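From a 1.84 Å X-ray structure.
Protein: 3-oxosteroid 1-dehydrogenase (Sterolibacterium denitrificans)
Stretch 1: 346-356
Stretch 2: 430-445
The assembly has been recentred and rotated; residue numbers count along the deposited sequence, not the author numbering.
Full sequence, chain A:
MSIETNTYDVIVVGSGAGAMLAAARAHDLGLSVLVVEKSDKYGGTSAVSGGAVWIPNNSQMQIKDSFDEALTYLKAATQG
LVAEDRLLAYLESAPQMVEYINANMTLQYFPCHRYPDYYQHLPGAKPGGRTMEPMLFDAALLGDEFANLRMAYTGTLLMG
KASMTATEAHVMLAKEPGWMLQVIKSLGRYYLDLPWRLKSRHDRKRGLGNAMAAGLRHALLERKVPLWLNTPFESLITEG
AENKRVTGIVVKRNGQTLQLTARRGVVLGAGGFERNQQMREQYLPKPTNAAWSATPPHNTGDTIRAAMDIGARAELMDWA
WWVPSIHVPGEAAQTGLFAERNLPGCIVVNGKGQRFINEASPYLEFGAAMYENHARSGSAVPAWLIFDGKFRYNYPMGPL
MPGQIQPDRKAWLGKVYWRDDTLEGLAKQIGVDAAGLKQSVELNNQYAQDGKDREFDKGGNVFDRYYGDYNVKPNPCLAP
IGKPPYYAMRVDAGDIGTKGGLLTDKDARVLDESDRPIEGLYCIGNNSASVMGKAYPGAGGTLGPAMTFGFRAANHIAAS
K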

# COMPACT_ATOMS: atom_id res chain seq x y z
N CYS A 346 -20.22 -11.45 5.46
CA CYS A 346 -18.96 -12.05 6.01
C CYS A 346 -18.71 -11.50 7.41
O CYS A 346 -19.00 -10.32 7.66
N ILE A 347 -18.21 -12.35 8.31
CA ILE A 347 -17.86 -11.89 9.68
C ILE A 347 -16.44 -12.34 10.00
O ILE A 347 -15.99 -13.34 9.42
N VAL A 348 -15.78 -11.61 10.89
CA VAL A 348 -14.44 -11.99 11.40
C VAL A 348 -14.59 -12.38 12.85
O VAL A 348 -15.14 -11.60 13.63
N VAL A 349 -14.03 -13.54 13.22
CA VAL A 349 -14.09 -14.04 14.61
C VAL A 349 -12.70 -14.47 15.06
O VAL A 349 -11.85 -14.81 14.21
N ASN A 350 -12.52 -14.44 16.38
CA ASN A 350 -11.37 -15.03 17.11
C ASN A 350 -11.67 -16.51 17.37
O ASN A 350 -12.68 -17.03 16.85
N GLY A 351 -10.79 -17.20 18.11
CA GLY A 351 -10.90 -18.64 18.36
C GLY A 351 -12.08 -18.97 19.26
O GLY A 351 -12.51 -20.14 19.26
N LYS A 352 -12.59 -18.00 20.01
CA LYS A 352 -13.82 -18.13 20.83
C LYS A 352 -15.07 -17.93 19.97
O LYS A 352 -16.17 -17.91 20.54
N GLY A 353 -14.91 -17.76 18.65
CA GLY A 353 -16.01 -17.48 17.69
C GLY A 353 -16.68 -16.13 17.89
O GLY A 353 -17.82 -15.94 17.40
N GLN A 354 -16.03 -15.18 18.54
CA GLN A 354 -16.62 -13.85 18.82
C GLN A 354 -16.07 -12.84 17.81
O GLN A 354 -14.85 -12.92 17.48
N ARG A 355 -16.90 -11.87 17.41
CA ARG A 355 -16.44 -10.69 16.63
C ARG A 355 -15.67 -9.74 17.55
O ARG A 355 -16.01 -9.67 18.75
N PHE A 356 -14.71 -8.98 17.01
CA PHE A 356 -13.90 -8.03 17.83
C PHE A 356 -13.62 -6.72 17.09
O PHE A 356 -13.05 -5.77 17.72
N ILE A 430 -11.38 -25.42 11.89
CA ILE A 430 -10.54 -24.21 12.05
C ILE A 430 -10.22 -23.93 13.52
O ILE A 430 -9.55 -22.94 13.79
N GLY A 431 -10.68 -24.76 14.45
CA GLY A 431 -10.32 -24.65 15.87
C GLY A 431 -11.03 -23.50 16.54
O GLY A 431 -10.47 -22.94 17.48
N VAL A 432 -12.22 -23.16 16.07
CA VAL A 432 -13.07 -22.07 16.60
C VAL A 432 -14.21 -22.70 17.40
O VAL A 432 -14.76 -23.68 16.96
N ASP A 433 -14.55 -22.10 18.52
CA ASP A 433 -15.67 -22.49 19.41
C ASP A 433 -16.97 -22.44 18.59
O ASP A 433 -17.32 -21.36 18.10
N ALA A 434 -17.65 -23.58 18.46
CA ALA A 434 -18.87 -23.72 17.63
C ALA A 434 -20.01 -22.89 18.23
O ALA A 434 -20.72 -22.24 17.43
N ALA A 435 -20.20 -22.90 19.55
CA ALA A 435 -21.30 -22.17 20.23
C ALA A 435 -21.11 -20.67 20.03
O ALA A 435 -22.13 -19.97 19.75
N GLY A 436 -19.87 -20.16 20.15
CA GLY A 436 -19.56 -18.74 19.88
C GLY A 436 -19.90 -18.36 18.44
O GLY A 436 -20.60 -17.34 18.19
N LEU A 437 -19.41 -19.15 17.49
CA LEU A 437 -19.63 -18.83 16.05
C LEU A 437 -21.13 -18.84 15.77
O LEU A 437 -21.61 -17.93 15.04
N LYS A 438 -21.87 -19.80 16.33
CA LYS A 438 -23.35 -19.87 16.13
C LYS A 438 -23.98 -18.57 16.66
O LYS A 438 -24.83 -17.99 15.96
N GLN A 439 -23.57 -18.14 17.84
CA GLN A 439 -24.08 -16.88 18.46
C GLN A 439 -23.76 -15.69 17.53
O GLN A 439 -24.68 -14.88 17.26
N SER A 440 -22.54 -15.62 16.99
CA SER A 440 -22.10 -14.50 16.11
C SER A 440 -22.93 -14.48 14.83
O SER A 440 -23.32 -13.36 14.39
N VAL A 441 -23.23 -15.66 14.26
CA VAL A 441 -24.04 -15.74 13.03
C VAL A 441 -25.49 -15.31 13.34
O VAL A 441 -26.05 -14.54 12.53
N GLU A 442 -26.06 -15.78 14.46
CA GLU A 442 -27.44 -15.39 14.87
C GLU A 442 -27.53 -13.86 15.05
O GLU A 442 -28.47 -13.26 14.52
N LEU A 443 -26.55 -13.24 15.71
CA LEU A 443 -26.51 -11.76 15.90
C LEU A 443 -26.40 -11.06 14.53
O LEU A 443 -27.09 -10.05 14.33
N ASN A 444 -25.56 -11.58 13.64
CA ASN A 444 -25.36 -10.99 12.29
C ASN A 444 -26.72 -10.94 11.58
O ASN A 444 -27.06 -9.92 10.95
N ASN A 445 -27.46 -12.06 11.64
CA ASN A 445 -28.74 -12.20 10.90
C ASN A 445 -29.73 -11.17 11.44
O ASN A 445 -30.44 -10.56 10.61

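The strand that ends at V349 runs roughly antiparallel to the helix 434-445, their N-to-C directions 152° apart, and the turn that follows the strand rests against the start of the helix. Apolar side chains fill the space beside the strand; at the turn, backbone atoms come close to the helix.

I347 points toward the helix with chi1 p and chi2 t, its tip CD1 lying 4.2 Å from L437 CD1, 3.9 Å from S440 CB and 4.2 Å from V441 CG2. CD1 thus settles among three residues that the helical repeat brings to the same side. Its other branch, CG2, sits 3.7 Å from N444 OD1. Isoleucine's two branches suit the place: CD1 meets the apolar side chains of the helix while CG2 lies by N444. L437 (t, p) and V441 (t) both leave the helix sideways, yet their methyls still reach the isoleucine. V349, also directed toward the helix, adopts m: CG1 lies 4.4 Å from L437 CD1, while CG2 lies 4.3 Å from V432 CG1. V432, in its t rotamer, also places CG1 3.6 Å from G353 CA, so one methyl covers the turn where no side chain stands.

The turn, type I from N350 to G353, is held from within by N350. Its CB points away from the helix, and with chi1 p its OD1 accepts from Q354 N at 3.1 Å and, weakly, from K352 N at 3.0 Å. N350 ND2 donates to Q354 OE1 at 3.2 Å. The CA-to-CB bond of K352 points away from the helix, and the exposed chain is extended (m, t, t, t); K352 O lies 3.6 Å from G436 CA in a CA-H...O contact.

Two glycines make this approach possible. A CB on G353 would clash with L437 N and D433 O, and one on G436 would clash with K352 O; G353 also has positive phi, which favours glycine.

D433 points toward the turn and serves two roles. D433 N donates to G351 O at 2.9 Å, while its side chain, chi1 t, caps the helix, OD1 accepting from G436 N at 2.9 Å. S440, buried and in m, aims its hydroxyl at the turn: OG donates to G353 O at 2.6 Å. A small hydroxyl suits this spot because it satisfies a buried carbonyl while its CB still packs on I347.

Water 2 donates to S440 OG and accepts from R355 N, both at 2.9 Å; water 1 donates to G351 O at 2.8 Å and G431 O at 3.1 Å, linking two carbonyls that cannot bond to each other.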

# COMPACT_ATOMS: atom_id res chain seq x y z
CB CYS A 346 -17.79 -11.82 5.09
SG CYS A 346 -17.23 -10.10 4.97
CB ILE A 347 -18.86 -12.36 10.75
CG1 ILE A 347 -19.03 -13.88 10.82
CG2 ILE A 347 -20.20 -11.65 10.57
CD1 ILE A 347 -19.72 -14.31 12.10
CB VAL A 348 -13.43 -10.84 11.19
CG1 VAL A 348 -12.13 -11.09 11.93
CG2 VAL A 348 -13.22 -10.68 9.68
CB VAL A 349 -15.09 -15.21 14.75
CG1 VAL A 349 -16.50 -14.73 14.40
CG2 VAL A 349 -14.66 -16.42 13.92
CB ASN A 350 -11.04 -14.25 18.39
CG ASN A 350 -12.16 -14.22 19.41
OD1 ASN A 350 -13.06 -15.06 19.37
ND2 ASN A 350 -12.10 -13.30 20.35
CB LYS A 352 -13.75 -17.12 21.97
CG LYS A 352 -12.64 -17.42 22.97
CD LYS A 352 -12.44 -16.32 24.00
CE LYS A 352 -11.62 -16.79 25.19
NZ LYS A 352 -11.57 -15.74 26.24
CB GLN A 354 -16.30 -13.35 20.22
CG GLN A 354 -16.59 -14.32 21.37
CD GLN A 354 -15.73 -13.92 22.56
OE1 GLN A 354 -14.54 -13.60 22.45
NE2 GLN A 354 -16.33 -13.92 23.73
CB ARG A 355 -17.62 -9.99 15.95
CG ARG A 355 -18.25 -10.82 14.84
CD ARG A 355 -19.48 -10.12 14.28
NE ARG A 355 -19.16 -8.85 13.65
CZ ARG A 355 -19.73 -7.67 13.92
NH1 ARG A 355 -20.69 -7.57 14.82
NH2 ARG A 355 -19.32 -6.58 13.28
CB PHE A 356 -12.58 -8.65 18.29
CG PHE A 356 -11.69 -9.17 17.20
CD1 PHE A 356 -10.76 -8.35 16.61
CD2 PHE A 356 -11.80 -10.48 16.74
CE1 PHE A 356 -9.96 -8.82 15.59
CE2 PHE A 356 -11.02 -10.94 15.70
CZ PHE A 356 -10.09 -10.11 15.12
CB ILE A 430 -11.18 -23.01 11.31
CG1 ILE A 430 -12.49 -22.55 11.97
CG2 ILE A 430 -11.37 -23.34 9.84
CD1 ILE A 430 -13.13 -21.31 11.33
CB VAL A 432 -13.56 -21.19 15.43
CG1 VAL A 432 -14.68 -20.28 15.85
CG2 VAL A 432 -12.40 -20.40 14.81
CB ASP A 433 -15.74 -21.58 20.64
CG ASP A 433 -16.75 -22.07 21.67
OD1 ASP A 433 -17.92 -21.74 21.57
OD2 ASP A 433 -16.32 -22.77 22.59
CB ALA A 434 -19.27 -25.16 17.48
CB ALA A 435 -21.39 -22.53 21.69
CB LEU A 437 -18.89 -19.83 15.17
CG LEU A 437 -19.16 -19.68 13.67
CD1 LEU A 437 -18.81 -18.29 13.19
CD2 LEU A 437 -18.37 -20.67 12.85
CB LYS A 438 -23.92 -21.11 16.80
CG LYS A 438 -25.44 -21.29 16.72
CD LYS A 438 -25.84 -22.73 17.15
CE LYS A 438 -27.28 -23.11 16.87
NZ LYS A 438 -28.22 -22.39 17.77
CB GLN A 439 -23.50 -16.71 19.86
CG GLN A 439 -23.96 -15.42 20.53
CD GLN A 439 -25.42 -15.45 20.93
OE1 GLN A 439 -25.79 -16.07 21.92
NE2 GLN A 439 -26.28 -14.79 20.15
CB SER A 440 -20.61 -14.57 15.86
OG SER A 440 -19.96 -14.41 17.10
CB VAL A 441 -23.95 -17.13 12.38
CG1 VAL A 441 -25.02 -17.29 11.30
CG2 VAL A 441 -22.56 -17.38 11.80
CB GLU A 442 -27.85 -16.14 16.14
CG GLU A 442 -28.20 -17.59 15.88
CD GLU A 442 -28.44 -18.45 17.11
OE1 GLU A 442 -28.11 -17.99 18.24
OE2 GLU A 442 -28.95 -19.59 16.95
CB LEU A 443 -25.36 -11.38 16.83
CG LEU A 443 -25.58 -11.74 18.30
CD1 LEU A 443 -24.34 -11.48 19.13
CD2 LEU A 443 -26.75 -10.97 18.89
CB ASN A 444 -24.39 -11.83 11.46
CG ASN A 444 -24.32 -11.39 10.02
OD1 ASN A 444 -23.59 -10.45 9.70
ND2 ASN A 444 -25.07 -12.06 9.14
CB ASN A 445 -29.18 -13.68 10.92
CG ASN A 445 -28.26 -14.55 10.08
OD1 ASN A 445 -27.36 -14.03 9.41
ND2 ASN A 445 -28.43 -15.86 10.15
O HOH W 1 -11.29 -22.40 20.43
O HOH W 2 -19.76 -11.64 18.03